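PDB 4HVL: membrane-anchored mycosin mycp1 from Mycobacterium thermoresistibile, which is a subtilisin-like serine protease of the mycosin group, probably cleaving proteins, and an essential component of the type VII (ESX-1) secretion system. Local coordinates for residues Ser76-Ala81 with Gly293-Ala298; Ala106-Gly111 with Thr311-Ala316; Ala169-Ala174 with His205-Val210; Tyr202-His205 with Val210-Ala213. All blocks are in the same frame, centred on the assembly; numbering follows the deposited sequence.

Contact 1 (Ser76-Ala81 with Gly293-Ala298)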
loop_
_atom_site.group_PDB
_atom_site.type_symbol
_atom_site.label_atom_id
_atom_site.label_comp_id
_atom_site.label_asym_id
_atom_site.label_seq_id
_atom_site.Cartn_x
_atom_site.Cartn_y
_atom_site.Cartn_z
ATOM N N SER A 76 18.479 7.134 -1.929
ATOM C CA SER A 76 19.515 7.733 -1.102
ATOM C C SER A 76 20.092 6.646 -0.241
ATOM O O SER A 76 19.516 5.544 -0.173
ATOM C CB SER A 76 18.925 8.828 -0.207
ATOM O OG SER A 76 18.044 8.279 0.777
ATOM N N PRO A 77 21.205 6.944 0.463
ATOM C CA PRO A 77 21.725 5.892 1.308
ATOM C C PRO A 77 20.713 5.401 2.349
ATOM O O PRO A 77 20.699 4.199 2.626
ATOM C CB PRO A 77 22.978 6.522 1.948
ATOM C CG PRO A 77 23.426 7.567 0.964
ATOM C CD PRO A 77 22.149 8.067 0.304
ATOM N N ARG A 78 19.861 6.282 2.892
ATOM C CA ARG A 78 18.861 5.858 3.877
ATOM C C ARG A 78 17.636 5.179 3.302
ATOM O O ARG A 78 16.955 4.455 4.030
ATOM C CB ARG A 78 18.433 7.009 4.776
ATOM C CG ARG A 78 19.522 7.370 5.773
ATOM C CD ARG A 78 19.063 8.461 6.706
ATOM N NE ARG A 78 18.197 7.956 7.774
ATOM C CZ ARG A 78 17.647 8.723 8.704
ATOM N NH1 ARG A 78 17.870 10.040 8.704
ATOM N NH2 ARG A 78 16.896 8.180 9.643
ATOM N N VAL A 79 17.364 5.406 2.010
ATOM C CA VAL A 79 16.281 4.717 1.288
ATOM C C VAL A 79 16.898 4.180 -0.009
ATOM O O VAL A 79 16.713 4.767 -1.066
ATOM C CB VAL A 79 15.104 5.666 0.971
ATOM C CG1 VAL A 79 13.868 4.881 0.525
ATOM C CG2 VAL A 79 14.755 6.515 2.189
ATOM N N PRO A 80 17.730 3.119 0.093
ATOM C CA PRO A 80 18.562 2.676 -1.031
ATOM C C PRO A 80 17.803 1.817 -2.038
ATOM O O PRO A 80 18.157 0.661 -2.278
ATOM C CB PRO A 80 19.675 1.872 -0.341
ATOM C CG PRO A 80 19.005 1.302 0.853
ATOM C CD PRO A 80 18.075 2.389 1.331
ATOM N N ALA A 81 16.773 2.392 -2.636
ATOM C CA ALA A 81 15.914 1.661 -3.547
ATOM C C ALA A 81 16.601 1.270 -4.849
ATOM O O ALA A 81 17.528 1.931 -5.289
ATOM C CB ALA A 81 14.667 2.479 -3.854
ATOM N N GLY A 293 17.059 11.298 2.166
ATOM C CA GLY A 293 17.083 10.534 3.412
ATOM C C GLY A 293 16.917 11.393 4.648
ATOM O O GLY A 293 17.200 10.936 5.768
ATOM N N GLU A 294 16.429 12.624 4.444
ATOM C CA GLU A 294 16.185 13.605 5.513
ATOM C C GLU A 294 14.791 13.420 6.105
ATOM O O GLU A 294 13.838 13.165 5.375
ATOM C CB GLU A 294 16.340 15.046 4.952
ATOM C CG GLU A 294 15.133 15.657 4.219
ATOM C CD GLU A 294 14.833 15.129 2.807
ATOM O OE1 GLU A 294 15.457 14.156 2.352
ATOM O OE2 GLU A 294 13.953 15.714 2.113
ATOM N N PRO A 295 14.649 13.577 7.428
ATOM C CA PRO A 295 13.310 13.417 7.985
ATOM C C PRO A 295 12.322 14.471 7.443
ATOM O O PRO A 295 12.689 15.636 7.256
ATOM C CB PRO A 295 13.509 13.566 9.499
ATOM C CG PRO A 295 14.928 13.929 9.727
ATOM C CD PRO A 295 15.670 13.924 8.438
ATOM N N VAL A 296 11.103 14.024 7.144
ATOM C CA VAL A 296 10.039 14.897 6.705
ATOM C C VAL A 296 8.727 14.557 7.413
ATOM O O VAL A 296 8.505 13.407 7.813
ATOM C CB VAL A 296 9.803 14.801 5.181
ATOM C CG1 VAL A 296 10.944 15.456 4.418
ATOM C CG2 VAL A 296 9.575 13.345 4.733
ATOM N N ASN A 297 7.839 15.548 7.508
ATOM C CA ASN A 297 6.523 15.360 8.124
ATOM C C ASN A 297 5.418 16.285 7.596
ATOM O O ASN A 297 4.379 16.423 8.234
ATOM C CB ASN A 297 6.644 15.479 9.655
ATOM C CG ASN A 297 6.956 16.885 10.112
ATOM O OD1 ASN A 297 7.163 17.789 9.295
ATOM N ND2 ASN A 297 6.992 17.085 11.429
ATOM N N ALA A 298 5.645 16.895 6.424
ATOM C CA ALA A 298 4.689 17.790 5.807
ATOM C C ALA A 298 4.810 17.704 4.293
ATOM O O ALA A 298 5.877 17.383 3.756
ATOM C CB ALA A 298 4.943 19.222 6.249
#
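Arg78 and Gly293 bring two loop backbones together, their CA atoms 5.0 Å apart, just before the chain at Gly293 runs into strand 295-300. Gly293 has a positive phi (79°), a region that glycine takes readily. Its CA faces two side chains of 76-81.

One is Ser76, whose OG sits 3.6 Å from Gly293 CA. The hydroxyl is turned back into its own loop, where it accepts from Val79 N at 3.2 Å, with an N-H...O angle of 145°. This is an ST motif. The backbone N of Gly293 is also near OG, but at an angle too poor for a hydrogen bond.

The other is Arg78. Its CB lies 4.0 Å from Gly293 CA. The chain then runs extended to CD, which touches Gly293 O at 3.2 Å. A bend at chi3 (79°) folds the guanidinium back beside the same carbonyl, so that NH1 comes to 3.1 Å from Gly293 O. The oxygen approaches the flat group obliquely. Pro295 CD makes a looser contact with NH1.

The stronger partners of the guanidinium lie outside the two segments. NH1 forms a salt bridge with Asp117, and NE donates to the backbone O of Arg112. The arginine therefore ties its loop to the region that follows helix 102-110. For Gly293 the chemistry implies a modest role: its carbonyl dipole lies beside a positive group already paired with a carboxylate, and would probably add to the stabilisation of that charge.

Contact 2 (Ala106-Gly111 with Thr311-Ala316). With ZN (zinc ion), chain G; ACT (acetate ion), chain M.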
loop_
_atom_site.group_PDB
_atom_site.type_symbol
_atom_site.label_atom_id
_atom_site.label_comp_id
_atom_site.label_asym_id
_atom_site.label_seq_id
_atom_site.Cartn_x
_atom_site.Cartn_y
_atom_site.Cartn_z
ATOM N N ALA A 106 8.492 3.966 0.918
ATOM C CA ALA A 106 9.667 3.101 1.000
ATOM C C ALA A 106 10.445 3.340 2.293
ATOM O O ALA A 106 10.930 2.367 2.909
ATOM C CB ALA A 106 10.571 3.281 -0.223
ATOM N N SER A 107 10.522 4.607 2.726
ATOM C CA SER A 107 11.251 4.942 3.961
ATOM C C SER A 107 10.595 4.349 5.203
ATOM O O SER A 107 11.294 3.937 6.137
ATOM C CB SER A 107 11.447 6.448 4.137
ATOM O OG SER A 107 10.267 7.097 4.589
ATOM N N VAL A 108 9.269 4.297 5.210
ATOM C CA VAL A 108 8.523 3.721 6.337
ATOM C C VAL A 108 8.756 2.197 6.425
ATOM O O VAL A 108 8.972 1.650 7.514
ATOM C CB VAL A 108 7.008 4.089 6.263
ATOM C CG1 VAL A 108 6.183 3.253 7.218
ATOM C CG2 VAL A 108 6.794 5.560 6.577
ATOM N N ILE A 109 8.757 1.526 5.268
ATOM C CA ILE A 109 8.983 0.084 5.173
ATOM C C ILE A 109 10.432 -0.264 5.610
ATOM O O ILE A 109 10.640 -1.093 6.484
ATOM C CB ILE A 109 8.763 -0.410 3.720
ATOM C CG1 ILE A 109 7.303 -0.189 3.269
ATOM C CG2 ILE A 109 9.160 -1.878 3.579
ATOM C CD1 ILE A 109 7.054 -0.439 1.793
ATOM N N ALA A 110 11.417 0.401 5.008
ATOM C CA ALA A 110 12.809 -0.044 5.096
ATOM C C ALA A 110 13.841 1.066 5.272
ATOM O O ALA A 110 15.027 0.842 5.064
ATOM C CB ALA A 110 13.136 -0.888 3.877
ATOM N N GLY A 111 13.412 2.246 5.702
ATOM C CA GLY A 111 14.334 3.347 5.896
ATOM C C GLY A 111 15.391 3.027 6.938
ATOM O O GLY A 111 15.085 2.477 7.991
ATOM N N THR A 311 -3.755 5.741 3.760
ATOM C CA THR A 311 -3.703 4.292 3.917
ATOM C C THR A 311 -2.481 3.629 3.268
ATOM O O THR A 311 -2.123 2.523 3.653
ATOM C CB THR A 311 -4.991 3.602 3.433
ATOM O OG1 THR A 311 -5.267 3.973 2.081
ATOM C CG2 THR A 311 -6.159 4.021 4.332
ATOM N N SER A 312 -1.825 4.293 2.321
ATOM C CA SER A 312 -0.547 3.791 1.791
ATOM C C SER A 312 0.491 3.627 2.927
ATOM O O SER A 312 1.248 2.663 2.927
ATOM C CB SER A 312 -0.002 4.670 0.644
ATOM O OG SER A 312 -0.010 6.063 0.945
ATOM N N PHE A 313 0.487 4.535 3.909
ATOM C CA PHE A 313 1.397 4.426 5.054
ATOM C C PHE A 313 1.027 3.277 5.989
ATOM O O PHE A 313 1.909 2.567 6.461
ATOM C CB PHE A 313 1.547 5.770 5.790
ATOM C CG PHE A 313 2.238 6.810 4.959
ATOM C CD1 PHE A 313 3.624 6.767 4.794
ATOM C CD2 PHE A 313 1.515 7.793 4.287
ATOM C CE1 PHE A 313 4.278 7.684 3.997
ATOM C CE2 PHE A 313 2.170 8.716 3.477
ATOM C CZ PHE A 313 3.553 8.657 3.328
ATOM N N ALA A 314 -0.263 3.082 6.244
ATOM C CA ALA A 314 -0.730 1.904 6.956
ATOM C C ALA A 314 -0.219 0.620 6.285
ATOM O O ALA A 314 0.347 -0.275 6.943
ATOM C CB ALA A 314 -2.244 1.896 7.038
ATOM N N ALA A 315 -0.387 0.542 4.969
ATOM C CA ALA A 315 0.096 -0.617 4.228
ATOM C C ALA A 315 1.596 -0.776 4.341
ATOM O O ALA A 315 2.077 -1.893 4.452
ATOM C CB ALA A 315 -0.328 -0.556 2.768
ATOM N N ALA A 316 2.320 0.346 4.329
ATOM C CA ALA A 316 3.782 0.332 4.459
ATOM C C ALA A 316 4.216 -0.265 5.788
ATOM O O ALA A 316 5.134 -1.082 5.810
ATOM C CB ALA A 316 4.385 1.729 4.254
HETATM ZN ZN ZN G . -0.886 7.882 0.034
HETATM C C ACT M . -2.658 6.332 -0.443
HETATM O O ACT M . -1.836 6.565 -1.372
HETATM O OXT ACT M . -2.514 6.818 0.704
HETATM C CH3 ACT M . -3.812 5.408 -0.782
HETATM O O HOH W 1 -2.058 9.488 -0.758
#
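Val108, Ile109, Phe313 and Ala316 make this buried, apolar contact. The small side chain of Ala316 points at helix 102-110. Its CB meets Ile109 CG1 at 3.6 Å and Val108 CG1 at 3.8 Å. The other branch of Val108 goes to the aromatic ring: CG2 reaches Phe313 CD1 at 3.8 Å, near the ring plane and at its edge. It serves both because CG1 is anti to its backbone N (chi1 167°), leaving CG2 on the phenylalanine side. Ile109 CG1 also rests on the backbone oxygen of Ala316.

Apart from this interface, the first turn of helix 311-328 binds a metal. Ser312 OG binds zinc at 2.2 Å. Both oxygens of an acetate and a water bind the same ion, and His101 completes the site. Ser312 N donates to acetate OXT at 3.1 Å, nearly straight at 160°. Ser312 and His101 belong to the predicted charge relay system, so the zinc bridges two residues of that relay.

The axes of the two helix segments come within 9.0 Å and run nearly parallel, at 23°. Ile109 packs on Val66 and Val68 of strand 65-70, and Ala315 on Asn178 of strand 176-179. Both helices thus lie on the central parallel sheet.

Contact 3 (Ala169-Ala174 with His205-Val210). With ZN (zinc ion), chain E.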
loop_
_atom_site.group_PDB
_atom_site.type_symbol
_atom_site.label_atom_id
_atom_site.label_comp_id
_atom_site.label_asym_id
_atom_site.label_seq_id
_atom_site.Cartn_x
_atom_site.Cartn_y
_atom_site.Cartn_z
ATOM N N ALA A 169 6.593 -7.278 -10.583
ATOM C CA ALA A 169 7.111 -7.267 -9.212
ATOM C C ALA A 169 7.474 -8.666 -8.743
ATOM O O ALA A 169 8.526 -8.886 -8.130
ATOM C CB ALA A 169 6.113 -6.622 -8.261
ATOM N N ALA A 170 6.573 -9.606 -8.994
ATOM C CA ALA A 170 6.775 -11.014 -8.625
ATOM C C ALA A 170 7.996 -11.590 -9.333
ATOM O O ALA A 170 8.829 -12.259 -8.708
ATOM C CB ALA A 170 5.542 -11.818 -8.972
ATOM N N ASN A 171 8.110 -11.296 -10.634
ATOM C CA ASN A 171 9.258 -11.739 -11.436
ATOM C C ASN A 171 10.614 -11.193 -10.977
ATOM O O ASN A 171 11.654 -11.824 -11.205
ATOM C CB ASN A 171 9.025 -11.441 -12.927
ATOM C CG ASN A 171 7.950 -12.349 -13.540
ATOM O OD1 ASN A 171 7.533 -13.329 -12.932
ATOM N ND2 ASN A 171 7.513 -12.028 -14.763
ATOM N N LEU A 172 10.590 -10.017 -10.349
ATOM C CA LEU A 172 11.791 -9.407 -9.750
ATOM C C LEU A 172 12.288 -10.173 -8.533
ATOM O O LEU A 172 13.415 -9.970 -8.119
ATOM C CB LEU A 172 11.517 -7.946 -9.359
ATOM C CG LEU A 172 11.345 -7.012 -10.573
ATOM C CD1 LEU A 172 10.791 -5.658 -10.159
ATOM C CD2 LEU A 172 12.672 -6.851 -11.324
ATOM N N GLY A 173 11.462 -11.044 -7.959
ATOM C CA GLY A 173 11.890 -11.898 -6.840
ATOM C C GLY A 173 11.585 -11.323 -5.458
ATOM O O GLY A 173 12.185 -11.719 -4.468
ATOM N N ALA A 174 10.675 -10.371 -5.368
ATOM C CA ALA A 174 10.352 -9.777 -4.051
ATOM C C ALA A 174 9.505 -10.750 -3.223
ATOM O O ALA A 174 8.647 -11.456 -3.765
ATOM C CB ALA A 174 9.643 -8.466 -4.242
ATOM N N HIS A 205 0.622 -17.389 -5.152
ATOM C CA HIS A 205 0.628 -18.848 -5.249
ATOM C C HIS A 205 1.747 -19.409 -6.126
ATOM O O HIS A 205 2.145 -20.548 -5.928
ATOM C CB HIS A 205 -0.736 -19.385 -5.693
ATOM C CG HIS A 205 -1.784 -19.247 -4.648
ATOM N ND1 HIS A 205 -3.038 -18.734 -4.900
ATOM C CD2 HIS A 205 -1.738 -19.484 -3.316
ATOM C CE1 HIS A 205 -3.727 -18.690 -3.774
ATOM N NE2 HIS A 205 -2.957 -19.139 -2.805
ATOM N N VAL A 206 2.271 -18.621 -7.058
ATOM C CA VAL A 206 3.312 -19.127 -7.972
ATOM C C VAL A 206 4.721 -18.645 -7.606
ATOM O O VAL A 206 5.697 -19.382 -7.782
ATOM C CB VAL A 206 2.973 -18.776 -9.425
ATOM C CG1 VAL A 206 4.025 -19.300 -10.379
ATOM C CG2 VAL A 206 1.594 -19.328 -9.773
ATOM N N LYS A 207 4.834 -17.412 -7.118
ATOM C CA LYS A 207 6.142 -16.833 -6.792
ATOM C C LYS A 207 6.385 -16.619 -5.286
ATOM O O LYS A 207 7.384 -16.023 -4.909
ATOM C CB LYS A 207 6.351 -15.532 -7.579
ATOM C CG LYS A 207 6.150 -15.669 -9.086
ATOM C CD LYS A 207 7.234 -16.513 -9.773
ATOM C CE LYS A 207 7.043 -16.499 -11.286
ATOM N NZ LYS A 207 7.876 -17.453 -12.076
ATOM N N ASN A 208 5.514 -17.125 -4.419
ATOM C CA ASN A 208 5.803 -17.127 -2.970
ATOM C C ASN A 208 5.912 -15.727 -2.335
ATOM O O ASN A 208 6.751 -15.504 -1.445
ATOM C CB ASN A 208 7.095 -17.944 -2.694
ATOM C CG ASN A 208 7.429 -18.052 -1.209
ATOM O OD1 ASN A 208 6.561 -18.377 -0.398
ATOM N ND2 ASN A 208 8.705 -17.776 -0.841
ATOM N N ALA A 209 5.083 -14.789 -2.790
ATOM C CA ALA A 209 5.137 -13.420 -2.287
ATOM C C ALA A 209 3.920 -13.070 -1.464
ATOM O O ALA A 209 2.795 -13.474 -1.760
ATOM C CB ALA A 209 5.291 -12.421 -3.424
ATOM N N VAL A 210 4.169 -12.311 -0.416
ATOM C CA VAL A 210 3.110 -11.783 0.424
ATOM C C VAL A 210 2.693 -10.499 -0.245
ATOM O O VAL A 210 3.565 -9.697 -0.557
ATOM C CB VAL A 210 3.633 -11.438 1.819
ATOM C CG1 VAL A 210 2.653 -10.512 2.549
ATOM C CG2 VAL A 210 3.886 -12.711 2.605
HETATM ZN ZN ZN E . -3.524 -19.171 -0.769
HETATM O O HOH W 2 9.376 -14.316 -4.958
HETATM O O HOH W 3 -2.343 -20.707 0.336
HETATM O O HOH W 4 -5.777 -19.145 -1.019
#
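Ala170 opens the contact from the last turn of helix 154-171. Its CB points at Lys207 and lies against the aliphatic start of that side chain, 3.9 Å from Lys207 CG and 4.0 Å from Lys207 CB. The lysine bends at chi2 (-69°) and then runs straight past the next residue.

Asn171 meets it there. Asn171 OD1 comes to 3.6 Å from Lys207 CE, touching the carbon chain. The two side chains run at a slant to each other. The amide is held by partners beyond the segments: OD1 is hydrogen-bonded to Tyr202 OH, and ND2 donates to Asp15, which binds a zinc ion together with His168.

Gly173 ends the helix in a Schellman motif. Its phi is positive (94°), and Gly173 N bonds back to Ala170 O at 3.0 Å. The chain can then turn toward strand 176-179.

Ala174 closes the walk. Its carbonyl oxygen rests on Ala209 CB at 3.5 Å. A water donates to Ala174 O at 3.2 Å and to Lys207 O at 2.6 Å, so it bridges the two backbones.

Both segments lead out of a helix and into neighbouring parallel strands, 176-179 and 210-214. Paired helix-to-strand turns of this kind belong to the alpha/beta architecture of the subtilisin fold.

Contact 4 (Tyr202-His205 with Val210-Ala213). With ZN (zinc ion), chain E.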
loop_
_atom_site.group_PDB
_atom_site.type_symbol
_atom_site.label_atom_id
_atom_site.label_comp_id
_atom_site.label_asym_id
_atom_site.label_seq_id
_atom_site.Cartn_x
_atom_site.Cartn_y
_atom_site.Cartn_z
ATOM N N TYR A 202 -0.891 -15.144 -9.059
ATOM C CA TYR A 202 0.443 -15.542 -9.527
ATOM C C TYR A 202 1.515 -15.130 -8.512
ATOM O O TYR A 202 2.371 -15.942 -8.145
ATOM C CB TYR A 202 0.654 -14.882 -10.886
ATOM C CG TYR A 202 2.003 -14.965 -11.584
ATOM C CD1 TYR A 202 2.273 -15.968 -12.496
ATOM C CD2 TYR A 202 2.954 -13.972 -11.395
ATOM C CE1 TYR A 202 3.473 -16.003 -13.175
ATOM C CE2 TYR A 202 4.153 -13.990 -12.057
ATOM C CZ TYR A 202 4.410 -15.003 -12.955
ATOM O OH TYR A 202 5.602 -15.017 -13.605
ATOM N N ALA A 203 1.457 -13.890 -8.035
ATOM C CA ALA A 203 2.414 -13.422 -7.033
ATOM C C ALA A 203 2.384 -14.272 -5.770
ATOM O O ALA A 203 3.429 -14.669 -5.245
ATOM C CB ALA A 203 2.173 -11.954 -6.678
ATOM N N VAL A 204 1.182 -14.589 -5.312
ATOM C CA VAL A 204 1.001 -15.257 -4.020
ATOM C C VAL A 204 1.180 -16.767 -4.116
ATOM O O VAL A 204 1.824 -17.358 -3.248
ATOM C CB VAL A 204 -0.387 -14.928 -3.438
ATOM C CG1 VAL A 204 -0.822 -15.950 -2.438
ATOM C CG2 VAL A 204 -0.373 -13.531 -2.837
ATOM N N HIS A 205 0.622 -17.389 -5.152
ATOM C CA HIS A 205 0.628 -18.848 -5.249
ATOM C C HIS A 205 1.747 -19.409 -6.126
ATOM O O HIS A 205 2.145 -20.548 -5.928
ATOM C CB HIS A 205 -0.736 -19.385 -5.693
ATOM C CG HIS A 205 -1.784 -19.247 -4.648
ATOM N ND1 HIS A 205 -3.038 -18.734 -4.900
ATOM C CD2 HIS A 205 -1.738 -19.484 -3.316
ATOM C CE1 HIS A 205 -3.727 -18.690 -3.774
ATOM N NE2 HIS A 205 -2.957 -19.139 -2.805
ATOM N N VAL A 210 4.169 -12.311 -0.416
ATOM C CA VAL A 210 3.110 -11.783 0.424
ATOM C C VAL A 210 2.693 -10.499 -0.245
ATOM O O VAL A 210 3.565 -9.697 -0.557
ATOM C CB VAL A 210 3.633 -11.438 1.819
ATOM C CG1 VAL A 210 2.653 -10.512 2.549
ATOM C CG2 VAL A 210 3.886 -12.711 2.605
ATOM N N VAL A 211 1.394 -10.308 -0.479
ATOM C CA VAL A 211 0.911 -9.062 -1.076
ATOM C C VAL A 211 0.095 -8.263 -0.081
ATOM O O VAL A 211 -0.861 -8.760 0.450
ATOM C CB VAL A 211 0.063 -9.304 -2.349
ATOM C CG1 VAL A 211 -0.314 -7.972 -2.973
ATOM C CG2 VAL A 211 0.855 -10.126 -3.360
ATOM N N ILE A 212 0.475 -7.012 0.135
ATOM C CA ILE A 212 -0.210 -6.110 1.062
ATOM C C ILE A 212 -0.806 -4.956 0.244
ATOM O O ILE A 212 -0.133 -4.395 -0.618
ATOM C CB ILE A 212 0.757 -5.530 2.101
ATOM C CG1 ILE A 212 1.539 -6.623 2.844
ATOM C CG2 ILE A 212 0.014 -4.654 3.082
ATOM C CD1 ILE A 212 0.721 -7.660 3.608
ATOM N N ALA A 213 -2.065 -4.611 0.504
ATOM C CA ALA A 213 -2.721 -3.525 -0.222
ATOM C C ALA A 213 -3.280 -2.450 0.718
ATOM O O ALA A 213 -3.806 -2.754 1.792
ATOM C CB ALA A 213 -3.850 -4.064 -1.094
HETATM ZN ZN ZN E . -3.524 -19.171 -0.769
HETATM O O HOH W 3 -2.343 -20.707 0.336
HETATM O O HOH W 4 -5.777 -19.145 -1.019
#
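Val211 points at helix 194-206 and meets Ala203 and Val204 there. From its CB the side chain splits. CG1 is anti to the backbone N (chi1 -176°) and leads away from the helix. CG2 lies beside the backbone N and makes both contacts: Val204 CG2 at 3.7 Å and Ala203 CB at 4.0 Å. The two valines meet methyl to methyl, their side chains at a slant. Behind them the nearest backbone approach is Val204 CA to Val210 CA, 6.0 Å.

This is the second half of a beta-alpha-beta crossover. Strand 176-179 leads to helix 194-206, and the chain returns through 207-209 into strand 210-214, alongside the first strand. Val210 and Ile212 point to the other face of the sheet, where helices 311-328 and 334-343 cover them. Strand 210-214 thus lies in the middle layer of the alpha/beta/alpha sandwich of subtilases.

The other branch of Val204 turns outward. Its CG1 lies 3.7 Å above one face of the His205 ring, offset toward the rim. That imidazole is further fixed by a hydrogen bond between ND1 and Asn201. At the ring's edge, His205 NE2 binds a zinc ion at 2.1 Å, and two waters also coordinate the metal, one of them in the ring plane.

How the contacts relate
Contacts 1 and 2 touch: Val79 CG1 packs on Ala106 CB at 3.7 Å, so the loop of contact 1 lies against helix 102-110. Contact 2 carries Ser312, the predicted active-site serine. Contact 4 touches contact 2 from the sheet: Ile212 CG2 lies 3.7 Å from Ala315 O. Contacts 3 and 4 adjoin, with centres about 7 Å apart, and share His205 and Val210. Ala209 N and Ala203 O, 3.0 Å apart, link their backbones. The zinc at His205 is a different ion from the one at Ser312. Contacts 1 and 4 do not meet; their nearest atoms are about 17 Å apart, and contact 2 joins them.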